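Local coordinates for protein ChloroPhenol Reduction gene K (Desulfitobacterium dehalogenans, PDB 2H6C) that probably regulates transcription of halorespiration genes by binding DNA through a Crp-like helix-turn-helix domain in response to chlorophenols, at residues A[54-59]-A[100-105]; A[44-49]-A[93-98]; A[20-25]-A[127-132]. All coordinates share one frame; numbering follows the deposited sequence.

How the interactions relate
Interaction 3 opens first along the chain. Its segment 20-25, near the start of the modelled chain, meets 127-132 on the long helix 121-142, so it closes a loop of about a hundred residues. Interactions 1 and 2 both fall within that loop. They cross each other: 44-49 and 54-59 come in order, and 93-98 and 100-105 return in the same order. Interaction 1 joins two central strands of one sheet. Interaction 2 joins the end of edge strand 42-44 and the loop after it to the neighbouring strand 94-98 in a second sheet. Interactions 1 and 2 touch where I54 meets I44. Interactions 1 and 3 touch where F55 packs on I22 and L25. Interaction 2 stays about 12 Å from interaction 3 at the nearest atoms.

Interaction 1 of 3, residues A[54-59]-A[100-105]; sequences IFLMDG and EQTRTC
R103 holds CG anti to its backbone N (chi1 -168°), beside the M57 side chain, which crosses it obliquely. CE of M57 lies 3.6 Å from CG of R103. The bent end of M57 also touches C105, with CE 4.0 Å from CB of C105. I54 sets CG2 anti to its own backbone N (chi1 -58° for CG1), and this methyl packs 3.6 Å from CB of T104. L56 adds CD2, which meets CG2 of T102 at 3.6 Å.

The backbones pair antiparallel. F55 and C105 form a hydrogen-bonded pair: F55 N gives to C105 O at 2.8 Å, and C105 N gives back to F55 O. Further on, D58 N donates to R103 O at 3.2 Å, in the carbonyl plane. M57 N makes a weak second bond to the same oxygen. M57 and D58 thus share one partner, which shifts the register by one.

R103 turns its guanidinium away to a salt bridge with E36. R26 bonds to M57 O. This is a classic beta bulge between neighbouring strands of the beta roll (jelly roll) of the cyclic nucleotide-binding domain.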
loop_
_atom_site.group_PDB
_atom_site.type_symbol
_atom_site.label_atom_id
_atom_site.label_comp_id
_atom_site.label_asym_id
_atom_site.label_seq_id
_atom_site.Cartn_x
_atom_site.Cartn_y
_atom_site.Cartn_z
ATOM N N ILE A 54 21.892 -4.839 -5.484
ATOM C CA ILE A 54 22.867 -3.805 -5.170
ATOM C C ILE A 54 23.144 -3.865 -3.701
ATOM O O ILE A 54 22.295 -3.501 -2.869
ATOM C CB ILE A 54 22.395 -2.407 -5.521
ATOM C CG1 ILE A 54 22.067 -2.323 -7.008
ATOM C CG2 ILE A 54 23.476 -1.423 -5.151
ATOM C CD1 ILE A 54 21.080 -1.235 -7.380
ATOM N N PHE A 55 24.338 -4.345 -3.395
ATOM C CA PHE A 55 24.725 -4.523 -2.036
ATOM C C PHE A 55 25.381 -3.241 -1.581
ATOM O O PHE A 55 26.333 -2.730 -2.201
ATOM C CB PHE A 55 25.678 -5.691 -1.858
ATOM C CG PHE A 55 26.078 -5.897 -0.436
ATOM C CD1 PHE A 55 25.140 -6.314 0.482
ATOM C CD2 PHE A 55 27.350 -5.639 -0.014
ATOM C CE1 PHE A 55 25.446 -6.484 1.780
ATOM C CE2 PHE A 55 27.665 -5.814 1.309
ATOM C CZ PHE A 55 26.691 -6.241 2.207
ATOM N N LEU A 56 24.865 -2.736 -0.472
ATOM C CA LEU A 56 25.218 -1.424 -0.021
ATOM C C LEU A 56 26.304 -1.564 1.059
ATOM O O LEU A 56 26.024 -1.687 2.250
ATOM C CB LEU A 56 23.950 -0.733 0.448
ATOM C CG LEU A 56 23.848 0.735 0.129
ATOM C CD1 LEU A 56 22.437 1.109 0.010
ATOM C CD2 LEU A 56 24.507 1.550 1.226
ATOM N N MET A 57 27.555 -1.541 0.624
ATOM C CA MET A 57 28.661 -1.744 1.560
ATOM C C MET A 57 28.805 -0.596 2.549
ATOM O O MET A 57 29.043 -0.855 3.717
ATOM C CB MET A 57 30.011 -1.916 0.863
ATOM C CG MET A 57 29.949 -2.453 -0.534
ATOM S SD MET A 57 31.496 -3.183 -0.976
ATOM C CE MET A 57 31.924 -2.318 -2.431
ATOM N N ASP A 58 28.734 0.652 2.080
ATOM C CA ASP A 58 28.648 1.789 2.988
ATOM C C ASP A 58 28.134 3.083 2.420
ATOM O O ASP A 58 28.650 3.597 1.420
ATOM C CB ASP A 58 29.978 2.095 3.670
ATOM C CG ASP A 58 29.903 1.848 5.191
ATOM O OD1 ASP A 58 29.278 2.688 5.960
ATOM O OD2 ASP A 58 30.453 0.779 5.608
ATOM N N GLY A 59 27.167 3.623 3.154
ATOM C CA GLY A 59 26.591 4.941 2.952
ATOM C C GLY A 59 25.087 4.885 3.236
ATOM O O GLY A 59 24.610 4.223 4.192
ATOM N N GLU A 100 24.822 10.034 1.461
ATOM C CA GLU A 100 26.207 10.362 1.695
ATOM C C GLU A 100 27.036 9.639 0.658
ATOM O O GLU A 100 26.465 9.075 -0.296
ATOM C CB GLU A 100 26.624 10.114 3.155
ATOM C CG GLU A 100 26.649 8.704 3.669
ATOM C CD GLU A 100 26.106 8.595 5.102
ATOM O OE1 GLU A 100 25.432 9.528 5.566
ATOM O OE2 GLU A 100 26.313 7.562 5.769
ATOM N N GLN A 101 28.361 9.724 0.787
ATOM C CA GLN A 101 29.240 9.004 -0.095
ATOM C C GLN A 101 29.062 7.551 0.250
ATOM O O GLN A 101 29.224 7.155 1.403
ATOM C CB GLN A 101 30.679 9.448 0.075
ATOM C CG GLN A 101 31.647 8.840 -0.934
ATOM C CD GLN A 101 31.323 9.215 -2.360
ATOM O OE1 GLN A 101 30.928 8.349 -3.147
ATOM N NE2 GLN A 101 31.460 10.499 -2.703
ATOM N N THR A 102 28.702 6.781 -0.773
ATOM C CA THR A 102 28.173 5.453 -0.626
ATOM C C THR A 102 28.899 4.578 -1.584
ATOM O O THR A 102 29.061 4.965 -2.736
ATOM C CB THR A 102 26.725 5.414 -1.036
ATOM O OG1 THR A 102 26.026 6.406 -0.307
ATOM C CG2 THR A 102 26.100 4.064 -0.714
ATOM N N ARG A 103 29.308 3.397 -1.120
ATOM C CA ARG A 103 30.023 2.421 -1.954
ATOM C C ARG A 103 29.152 1.187 -2.154
ATOM O O ARG A 103 28.731 0.579 -1.164
ATOM C CB ARG A 103 31.318 2.017 -1.250
ATOM C CG ARG A 103 32.333 1.217 -2.113
ATOM C CD ARG A 103 33.717 0.931 -1.364
ATOM N NE ARG A 103 34.552 2.119 -1.116
ATOM C CZ ARG A 103 35.534 2.167 -0.219
ATOM N NH1 ARG A 103 35.815 1.107 0.532
ATOM N NH2 ARG A 103 36.242 3.284 -0.047
ATOM N N THR A 104 28.850 0.804 -3.386
ATOM C CA THR A 104 27.995 -0.356 -3.527
ATOM C C THR A 104 28.738 -1.417 -4.233
ATOM O O THR A 104 29.687 -1.100 -4.936
ATOM C CB THR A 104 26.764 -0.094 -4.347
ATOM O OG1 THR A 104 27.137 0.275 -5.678
ATOM C CG2 THR A 104 25.974 0.961 -3.720
ATOM N N CYS A 105 28.295 -2.666 -4.045
ATOM C CA CYS A 105 28.727 -3.775 -4.873
ATOM C C CYS A 105 27.561 -4.366 -5.604
ATOM O O CYS A 105 26.614 -4.771 -4.985
ATOM C CB CYS A 105 29.346 -4.880 -4.050
ATOM S SG CYS A 105 29.887 -6.241 -5.091
#

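Interaction 2 of 3, residues A[44-49]-A[93-98]; sequences IMPGED and NIYATA
I44 packs its CD1 on CB of A96 at 3.8 Å. I44, P46, Y95 and A96 form the well-packed part of the contact. A96 N donates to I44 O at 2.9 Å, with an N-H...O angle of 143°. The same oxygen approaches the rim of the Y95 ring, 3.5 Å from CD2. The P46 ring runs alongside Y95. CD of the proline meets CD2 of the tyrosine ring at 3.5 Å, while its CG rests 3.9 Å from CB of Y95. CA of P46 also makes a CA-H...O contact with I94 O at 3.1 Å.

Beyond P46 the contact is looser and faces solvent. G47 is exposed and meets only N93. N93 carries CG anti to its backbone N (chi1 -154°), on the side of G47. G47 N donates to OD1 of N93, but the modelled bond is implausibly short and its exact place is doubtful. In place of N93, an alanine has no amide, and G47 N would probably lose this side-chain acceptor, tentative as the bond is.

In the fold, strand 94-98 lies between strand 42-44, outermost in this chain, and strand 61-66. P46 and Y95 reach I66 on 61-66, where A96 packs on I61 and L63. I94 touches L75 of strand 72-78, the far strand of the same antiparallel sheet.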
loop_
_atom_site.group_PDB
_atom_site.type_symbol
_atom_site.label_atom_id
_atom_site.label_comp_id
_atom_site.label_asym_id
_atom_site.label_seq_id
_atom_site.Cartn_x
_atom_site.Cartn_y
_atom_site.Cartn_z
ATOM N N ILE A 44 19.741 4.929 -8.993
ATOM C CA ILE A 44 18.724 4.316 -9.863
ATOM C C ILE A 44 17.870 5.406 -10.448
ATOM O O ILE A 44 17.503 6.373 -9.782
ATOM C CB ILE A 44 17.839 3.213 -9.175
ATOM C CG1 ILE A 44 18.725 2.162 -8.494
ATOM C CG2 ILE A 44 16.883 2.540 -10.212
ATOM C CD1 ILE A 44 18.045 1.471 -7.411
ATOM N N MET A 45 17.588 5.236 -11.722
ATOM C CA MET A 45 16.886 6.239 -12.467
ATOM C C MET A 45 15.488 5.792 -12.679
ATOM O O MET A 45 15.221 4.618 -12.917
ATOM C CB MET A 45 17.525 6.499 -13.829
ATOM C CG MET A 45 18.654 7.447 -13.770
ATOM S SD MET A 45 18.093 8.916 -12.957
ATOM C CE MET A 45 18.653 10.111 -14.132
ATOM N N PRO A 46 14.581 6.750 -12.631
ATOM C CA PRO A 46 13.231 6.463 -13.088
ATOM C C PRO A 46 13.243 5.766 -14.462
ATOM O O PRO A 46 14.181 5.931 -15.255
ATOM C CB PRO A 46 12.577 7.854 -13.188
ATOM C CG PRO A 46 13.382 8.737 -12.204
ATOM C CD PRO A 46 14.778 8.153 -12.205
ATOM N N GLY A 47 12.211 4.975 -14.720
ATOM C CA GLY A 47 11.988 4.391 -16.032
ATOM C C GLY A 47 13.245 3.776 -16.617
ATOM O O GLY A 47 13.653 4.110 -17.739
ATOM N N GLU A 48 13.854 2.881 -15.847
ATOM C CA GLU A 48 15.073 2.201 -16.268
ATOM C C GLU A 48 15.026 0.750 -15.849
ATOM O O GLU A 48 14.488 0.420 -14.790
ATOM N N ASP A 49 15.599 -0.117 -16.683
ATOM C CA ASP A 49 15.444 -1.572 -16.511
ATOM C C ASP A 49 16.594 -2.206 -15.680
ATOM O O ASP A 49 17.626 -2.622 -16.236
ATOM C CB ASP A 49 15.280 -2.254 -17.884
ATOM N N ASN A 93 8.422 2.143 -10.759
ATOM C CA ASN A 93 9.398 3.103 -11.177
ATOM C C ASN A 93 10.118 3.633 -9.948
ATOM O O ASN A 93 9.492 4.224 -9.091
ATOM C CB ASN A 93 8.735 4.259 -11.919
ATOM C CG ASN A 93 9.688 4.938 -12.887
ATOM O OD1 ASN A 93 10.911 4.881 -12.704
ATOM N ND2 ASN A 93 9.140 5.551 -13.952
ATOM N N ILE A 94 11.423 3.446 -9.858
ATOM C CA ILE A 94 12.146 3.885 -8.687
ATOM C C ILE A 94 13.052 5.067 -9.033
ATOM O O ILE A 94 13.165 5.495 -10.184
ATOM C CB ILE A 94 12.897 2.688 -8.044
ATOM C CG1 ILE A 94 11.886 1.543 -7.750
ATOM C CG2 ILE A 94 13.631 3.069 -6.754
ATOM C CD1 ILE A 94 11.234 1.514 -6.284
ATOM N N TYR A 95 13.660 5.636 -8.011
ATOM C CA TYR A 95 14.540 6.710 -8.214
ATOM C C TYR A 95 15.393 6.910 -6.996
ATOM O O TYR A 95 15.018 7.604 -6.054
ATOM C CB TYR A 95 13.682 7.911 -8.419
ATOM C CG TYR A 95 14.462 9.195 -8.355
ATOM C CD1 TYR A 95 13.989 10.281 -7.623
ATOM C CD2 TYR A 95 15.694 9.323 -9.014
ATOM C CE1 TYR A 95 14.705 11.455 -7.571
ATOM C CE2 TYR A 95 16.407 10.478 -8.952
ATOM C CZ TYR A 95 15.914 11.534 -8.237
ATOM O OH TYR A 95 16.657 12.677 -8.235
ATOM N N ALA A 96 16.561 6.309 -7.010
ATOM C CA ALA A 96 17.341 6.227 -5.795
ATOM C C ALA A 96 18.420 7.258 -5.828
ATOM O O ALA A 96 18.897 7.616 -6.883
ATOM C CB ALA A 96 17.931 4.831 -5.650
ATOM N N THR A 97 18.817 7.718 -4.664
ATOM C CA THR A 97 19.773 8.795 -4.576
ATOM C C THR A 97 20.727 8.494 -3.505
ATOM O O THR A 97 20.370 7.806 -2.574
ATOM C CB THR A 97 19.109 10.046 -4.074
ATOM O OG1 THR A 97 17.696 9.898 -4.170
ATOM C CG2 THR A 97 19.580 11.250 -4.858
ATOM N N ALA A 98 21.918 9.056 -3.584
ATOM C CA ALA A 98 22.848 8.907 -2.481
ATOM C C ALA A 98 22.699 10.057 -1.450
ATOM O O ALA A 98 22.757 11.259 -1.790
ATOM C CB ALA A 98 24.286 8.794 -2.996
#

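Interaction 3 of 3, residues A[20-25]-A[127-132]; sequences FPIEKL and FKNYLT
F20 and N129 make the one polar link between the two segments. ND2 of N129 donates to F20 O at 3.0 Å, but the bond is weak, with an N-H...O angle of 131°, and the place of ND2 is not certain. N129 has CG anti to its backbone N (chi1 174°), and its amide reaches from the helix to the incoming chain. OD1 accepts from K133 NZ, one turn further along the helix, so the other end of the amide has a second partner, which would probably limit its rotation. N129 is buried, and within this contact ND2 has only the weak bond to F20 O.

Apolar contacts lie beside this link. The F20 ring meets T132 at its edge, with CG2 of the threonine near the ring plane and 3.8 Å from CE2. F20 also stacks edge-to-face with Y136 and packs on K133 and Y137, so its helix partners run from T132 to Y137. I22 crosses N129 at about a right angle, with CD1 3.5 Å from CB of N129. The shorter approach to the amide is doubtful.

Within the helix, T132 OG1 donates to K128 O at 3.0 Å. T132 N also bonds this oxygen, and the two donors arrive from opposite faces of its plane. The OG1 bond would hold the T132 side chain with CG2 against F20.

The second subunit packs on other residues of this helix. Its Y130 meets the F127 ring, with planes at about 55°, and its L131 packs on Y130. The N-terminal segment 20-25 thus packs against the long helix 121-142, whose F127, Y130 and L131 meet the second subunit; this is consistent with the dimerisation helix of the CRP-FNR family.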
loop_
_atom_site.group_PDB
_atom_site.type_symbol
_atom_site.label_atom_id
_atom_site.label_comp_id
_atom_site.label_asym_id
_atom_site.label_seq_id
_atom_site.Cartn_x
_atom_site.Cartn_y
_atom_site.Cartn_z
ATOM N N PHE A 20 17.387 -4.051 7.210
ATOM C CA PHE A 20 17.508 -5.426 6.762
ATOM C C PHE A 20 18.904 -5.724 6.257
ATOM O O PHE A 20 19.111 -5.843 5.035
ATOM C CB PHE A 20 16.497 -5.679 5.649
ATOM C CG PHE A 20 15.119 -5.246 5.997
ATOM C CD1 PHE A 20 14.549 -4.169 5.373
ATOM C CD2 PHE A 20 14.398 -5.918 6.973
ATOM C CE1 PHE A 20 13.271 -3.764 5.695
ATOM C CE2 PHE A 20 13.122 -5.519 7.302
ATOM C CZ PHE A 20 12.556 -4.438 6.654
ATOM N N PRO A 21 19.859 -5.843 7.191
ATOM C CA PRO A 21 21.239 -6.086 6.816
ATOM C C PRO A 21 21.497 -7.533 6.377
ATOM O O PRO A 21 20.714 -8.428 6.725
ATOM C CB PRO A 21 22.008 -5.769 8.122
ATOM C CG PRO A 21 20.999 -5.267 9.092
ATOM C CD PRO A 21 19.711 -5.773 8.654
ATOM N N ILE A 22 22.564 -7.727 5.598
ATOM C CA ILE A 22 23.171 -9.051 5.307
ATOM C C ILE A 22 24.697 -8.911 5.427
ATOM O O ILE A 22 25.399 -8.887 4.447
ATOM C CB ILE A 22 22.949 -9.615 3.846
ATOM C CG1 ILE A 22 22.003 -8.785 3.020
ATOM C CG2 ILE A 22 22.535 -11.063 3.864
ATOM C CD1 ILE A 22 20.618 -9.182 3.172
ATOM N N GLU A 23 25.219 -8.779 6.623
ATOM C CA GLU A 23 26.637 -8.851 6.780
ATOM C C GLU A 23 27.208 -9.912 5.848
ATOM O O GLU A 23 28.074 -9.617 5.008
ATOM C CB GLU A 23 26.973 -9.243 8.208
ATOM C CG GLU A 23 27.890 -8.272 8.900
ATOM C CD GLU A 23 27.125 -7.153 9.630
ATOM O OE1 GLU A 23 26.108 -6.651 9.049
ATOM O OE2 GLU A 23 27.544 -6.775 10.775
ATOM N N LYS A 24 26.737 -11.157 5.964
ATOM C CA LYS A 24 27.499 -12.281 5.371
ATOM C C LYS A 24 27.910 -12.008 3.902
ATOM O O LYS A 24 28.793 -12.647 3.359
ATOM C CB LYS A 24 26.755 -13.629 5.544
ATOM N N LEU A 25 27.282 -11.027 3.278
ATOM C CA LEU A 25 27.564 -10.687 1.903
ATOM C C LEU A 25 28.844 -9.859 1.643
ATOM O O LEU A 25 29.514 -10.124 0.645
ATOM C CB LEU A 25 26.340 -10.006 1.279
ATOM C CG LEU A 25 25.706 -10.771 0.120
ATOM C CD1 LEU A 25 24.477 -10.048 -0.449
ATOM C CD2 LEU A 25 26.735 -10.981 -0.974
ATOM N N PHE A 127 17.439 -15.317 1.143
ATOM C CA PHE A 127 16.029 -15.602 1.351
ATOM C C PHE A 127 15.443 -15.071 2.716
ATOM O O PHE A 127 14.345 -14.471 2.721
ATOM C CB PHE A 127 15.835 -17.092 1.148
ATOM C CG PHE A 127 14.449 -17.506 1.092
ATOM C CD1 PHE A 127 13.423 -16.575 0.857
ATOM C CD2 PHE A 127 14.138 -18.855 1.273
ATOM C CE1 PHE A 127 12.077 -16.977 0.831
ATOM C CE2 PHE A 127 12.792 -19.296 1.248
ATOM C CZ PHE A 127 11.749 -18.353 1.010
ATOM N N LYS A 128 16.158 -15.252 3.845
ATOM C CA LYS A 128 15.783 -14.592 5.119
ATOM C C LYS A 128 15.513 -13.100 4.883
ATOM O O LYS A 128 14.630 -12.483 5.509
ATOM C CB LYS A 128 16.913 -14.620 6.184
ATOM C CG LYS A 128 16.965 -15.770 7.204
ATOM C CD LYS A 128 17.531 -15.269 8.630
ATOM C CE LYS A 128 19.066 -15.559 8.920
ATOM N NZ LYS A 128 19.476 -16.995 9.191
ATOM N N ASN A 129 16.345 -12.503 4.040
ATOM C CA ASN A 129 16.432 -11.071 3.992
ATOM C C ASN A 129 15.120 -10.595 3.546
ATOM O O ASN A 129 14.478 -9.746 4.197
ATOM C CB ASN A 129 17.457 -10.605 2.990
ATOM C CG ASN A 129 17.452 -9.104 2.838
ATOM O OD1 ASN A 129 16.983 -8.591 1.807
ATOM N ND2 ASN A 129 17.984 -8.375 3.856
ATOM N N TYR A 130 14.746 -11.215 2.427
ATOM C CA TYR A 130 13.548 -10.974 1.724
ATOM C C TYR A 130 12.342 -11.381 2.556
ATOM O O TYR A 130 11.368 -10.637 2.652
ATOM C CB TYR A 130 13.639 -11.777 0.450
ATOM C CG TYR A 130 14.587 -11.185 -0.581
ATOM C CD1 TYR A 130 15.392 -10.075 -0.253
ATOM C CD2 TYR A 130 14.670 -11.730 -1.902
ATOM C CE1 TYR A 130 16.239 -9.520 -1.158
ATOM C CE2 TYR A 130 15.546 -11.184 -2.833
ATOM C CZ TYR A 130 16.328 -10.071 -2.425
ATOM O OH TYR A 130 17.217 -9.461 -3.261
ATOM N N LEU A 131 12.392 -12.541 3.200
ATOM C CA LEU A 131 11.293 -12.940 4.107
ATOM C C LEU A 131 10.926 -11.879 5.143
ATOM O O LEU A 131 9.771 -11.619 5.372
ATOM C CB LEU A 131 11.647 -14.194 4.878
ATOM C CG LEU A 131 11.322 -15.600 4.366
ATOM C CD1 LEU A 131 11.332 -16.424 5.661
ATOM C CD2 LEU A 131 9.966 -15.816 3.493
ATOM N N THR A 132 11.906 -11.277 5.801
ATOM C CA THR A 132 11.590 -10.237 6.740
ATOM C C THR A 132 11.031 -9.066 6.023
ATOM O O THR A 132 10.061 -8.504 6.456
ATOM C CB THR A 132 12.795 -9.778 7.479
ATOM O OG1 THR A 132 13.562 -10.927 7.819
ATOM C CG2 THR A 132 12.347 -8.994 8.747
#